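Local atomic coordinates of dual oxidase maturation factor 1 (Mus musculus, PDB entry 6WXU), a protein that probably supports the maturation of the dual oxidase DUOX1 and its transport from the endoplasmic reticulum to the plasma membrane. Residues B[97-102]-B[155-160]. Sequence-based numbering, arbitrary orientation.
Sequences VDVGLQ and LYLAEK
Leu157 extends from helix 152-159 and sets its CD1 methyl between Val99 and Leu101, two residues on the same face of strand 94-103. The closer meeting is methyl to methyl, Val99 CG1 to Leu157 CD1 at 3.7 Å, and the two side chains lie at a slant to one another. Val99 offers this branch because CG1 stands anti to its backbone N (chi1 -157°). On the leucine, an extended chi2 (-176°) carries CD1 out to the strand. Leu101 is met less closely and at its branch point, with CG 4.3 Å from Leu157 CD1. Its CB, like those of Val99 and Leu157, points into the interface, whereas Gly100 between the two strand residues has no side chain. The strand belongs to an antiparallel sheet, flanked by strands 77-86 and 108-111, in the region predicted to be extracellular; the short helix packs across one face of that sheet through apolar side chains. Leu101 also touches Val108 and Ile110 of strand 108-111, Ala158 rests on the same Ile110, and Leu157 meets Leu236. All three residues that touch here are buried. On either side of Leu157 in sequence, Tyr156 OH hydrogen-bonds and Lys160 NZ salt-bridges to acidic side chains on the chain of another protein.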
loop_
_atom_site.group_PDB
_atom_site.type_symbol
_atom_site.label_atom_id
_atom_site.label_comp_id
_atom_site.label_asym_id
_atom_site.label_seq_id
_atom_site.Cartn_x
_atom_site.Cartn_y
_atom_site.Cartn_z
ATOM N N VAL B 97 -32.397 1.558 -5.329
ATOM C CA VAL B 97 -31.411 0.881 -6.151
ATOM C C VAL B 97 -31.901 -0.522 -6.494
ATOM O O VAL B 97 -32.954 -0.967 -6.047
ATOM C CB VAL B 97 -30.035 0.817 -5.464
ATOM C CG1 VAL B 97 -29.394 2.174 -5.463
ATOM C CG2 VAL B 97 -30.188 0.312 -4.054
ATOM N N ASP B 98 -31.109 -1.209 -7.315
ATOM C CA ASP B 98 -31.290 -2.610 -7.685
ATOM C C ASP B 98 -30.006 -3.339 -7.310
ATOM O O ASP B 98 -29.063 -3.387 -8.100
ATOM C CB ASP B 98 -31.580 -2.770 -9.169
ATOM C CG ASP B 98 -32.928 -2.229 -9.562
ATOM O OD1 ASP B 98 -33.602 -1.635 -8.703
ATOM O OD2 ASP B 98 -33.320 -2.402 -10.734
ATOM N N VAL B 99 -29.972 -3.910 -6.116
ATOM C CA VAL B 99 -28.783 -4.607 -5.640
ATOM C C VAL B 99 -28.766 -6.021 -6.202
ATOM O O VAL B 99 -29.809 -6.654 -6.376
ATOM C CB VAL B 99 -28.746 -4.613 -4.100
ATOM C CG1 VAL B 99 -27.335 -4.813 -3.608
ATOM C CG2 VAL B 99 -29.317 -3.328 -3.555
ATOM N N GLY B 100 -27.575 -6.525 -6.486
ATOM C CA GLY B 100 -27.440 -7.858 -7.044
ATOM C C GLY B 100 -26.139 -8.504 -6.636
ATOM O O GLY B 100 -25.157 -7.827 -6.329
ATOM N N LEU B 101 -26.137 -9.833 -6.633
ATOM C CA LEU B 101 -24.959 -10.635 -6.345
ATOM C C LEU B 101 -24.678 -11.558 -7.517
ATOM O O LEU B 101 -25.599 -12.029 -8.186
ATOM C CB LEU B 101 -25.142 -11.477 -5.086
ATOM C CG LEU B 101 -24.623 -10.945 -3.759
ATOM C CD1 LEU B 101 -24.917 -11.949 -2.677
ATOM C CD2 LEU B 101 -23.143 -10.689 -3.849
ATOM N N GLN B 102 -23.398 -11.827 -7.754
ATOM C CA GLN B 102 -22.994 -12.722 -8.834
ATOM C C GLN B 102 -21.747 -13.462 -8.365
ATOM O O GLN B 102 -20.638 -12.938 -8.475
ATOM C CB GLN B 102 -22.739 -11.950 -10.117
ATOM C CG GLN B 102 -23.988 -11.529 -10.851
ATOM C CD GLN B 102 -23.673 -10.806 -12.129
ATOM O OE1 GLN B 102 -22.629 -10.173 -12.253
ATOM N NE2 GLN B 102 -24.570 -10.901 -13.099
ATOM N N LEU B 155 -20.314 -2.386 0.532
ATOM C CA LEU B 155 -19.397 -2.847 1.568
ATOM C C LEU B 155 -20.033 -3.903 2.458
ATOM O O LEU B 155 -19.348 -4.827 2.906
ATOM C CB LEU B 155 -18.925 -1.660 2.403
ATOM C CG LEU B 155 -18.122 -0.598 1.656
ATOM C CD1 LEU B 155 -17.925 0.622 2.516
ATOM C CD2 LEU B 155 -16.791 -1.160 1.239
ATOM N N TYR B 156 -21.333 -3.791 2.715
ATOM C CA TYR B 156 -22.044 -4.798 3.495
ATOM C C TYR B 156 -21.970 -6.163 2.823
ATOM O O TYR B 156 -21.503 -7.148 3.416
ATOM C CB TYR B 156 -23.491 -4.349 3.671
ATOM C CG TYR B 156 -24.414 -5.345 4.310
ATOM C CD1 TYR B 156 -24.276 -5.692 5.639
ATOM C CD2 TYR B 156 -25.458 -5.903 3.595
ATOM C CE1 TYR B 156 -25.131 -6.585 6.226
ATOM C CE2 TYR B 156 -26.317 -6.794 4.175
ATOM C CZ TYR B 156 -26.150 -7.131 5.490
ATOM O OH TYR B 156 -27.005 -8.023 6.079
ATOM N N LEU B 157 -22.424 -6.240 1.572
ATOM C CA LEU B 157 -22.372 -7.507 0.858
ATOM C C LEU B 157 -20.942 -7.971 0.641
ATOM O O LEU B 157 -20.689 -9.176 0.563
ATOM C CB LEU B 157 -23.093 -7.389 -0.478
ATOM C CG LEU B 157 -24.594 -7.147 -0.395
ATOM C CD1 LEU B 157 -25.198 -7.152 -1.779
ATOM C CD2 LEU B 157 -25.240 -8.199 0.471
ATOM N N ALA B 158 -19.993 -7.041 0.540
ATOM C CA ALA B 158 -18.611 -7.434 0.308
ATOM C C ALA B 158 -17.978 -8.022 1.554
ATOM O O ALA B 158 -17.084 -8.867 1.448
ATOM C CB ALA B 158 -17.796 -6.240 -0.167
ATOM N N GLU B 159 -18.408 -7.588 2.732
ATOM C CA GLU B 159 -17.858 -8.129 3.962
ATOM C C GLU B 159 -18.558 -9.395 4.414
ATOM O O GLU B 159 -18.030 -10.096 5.280
ATOM C CB GLU B 159 -17.933 -7.102 5.086
ATOM C CG GLU B 159 -19.272 -7.052 5.764
ATOM C CD GLU B 159 -19.191 -6.443 7.137
ATOM O OE1 GLU B 159 -18.177 -6.671 7.827
ATOM O OE2 GLU B 159 -20.136 -5.731 7.526
ATOM N N LYS B 160 -19.737 -9.696 3.868
ATOM C CA LYS B 160 -20.352 -10.988 4.160
ATOM C C LYS B 160 -19.443 -12.153 3.782
ATOM O O LYS B 160 -19.516 -13.217 4.402
ATOM C CB LYS B 160 -21.687 -11.117 3.434
ATOM C CG LYS B 160 -22.806 -10.302 4.030
ATOM C CD LYS B 160 -23.220 -10.850 5.369
ATOM C CE LYS B 160 -24.416 -10.108 5.907
ATOM N NZ LYS B 160 -24.892 -10.694 7.178
#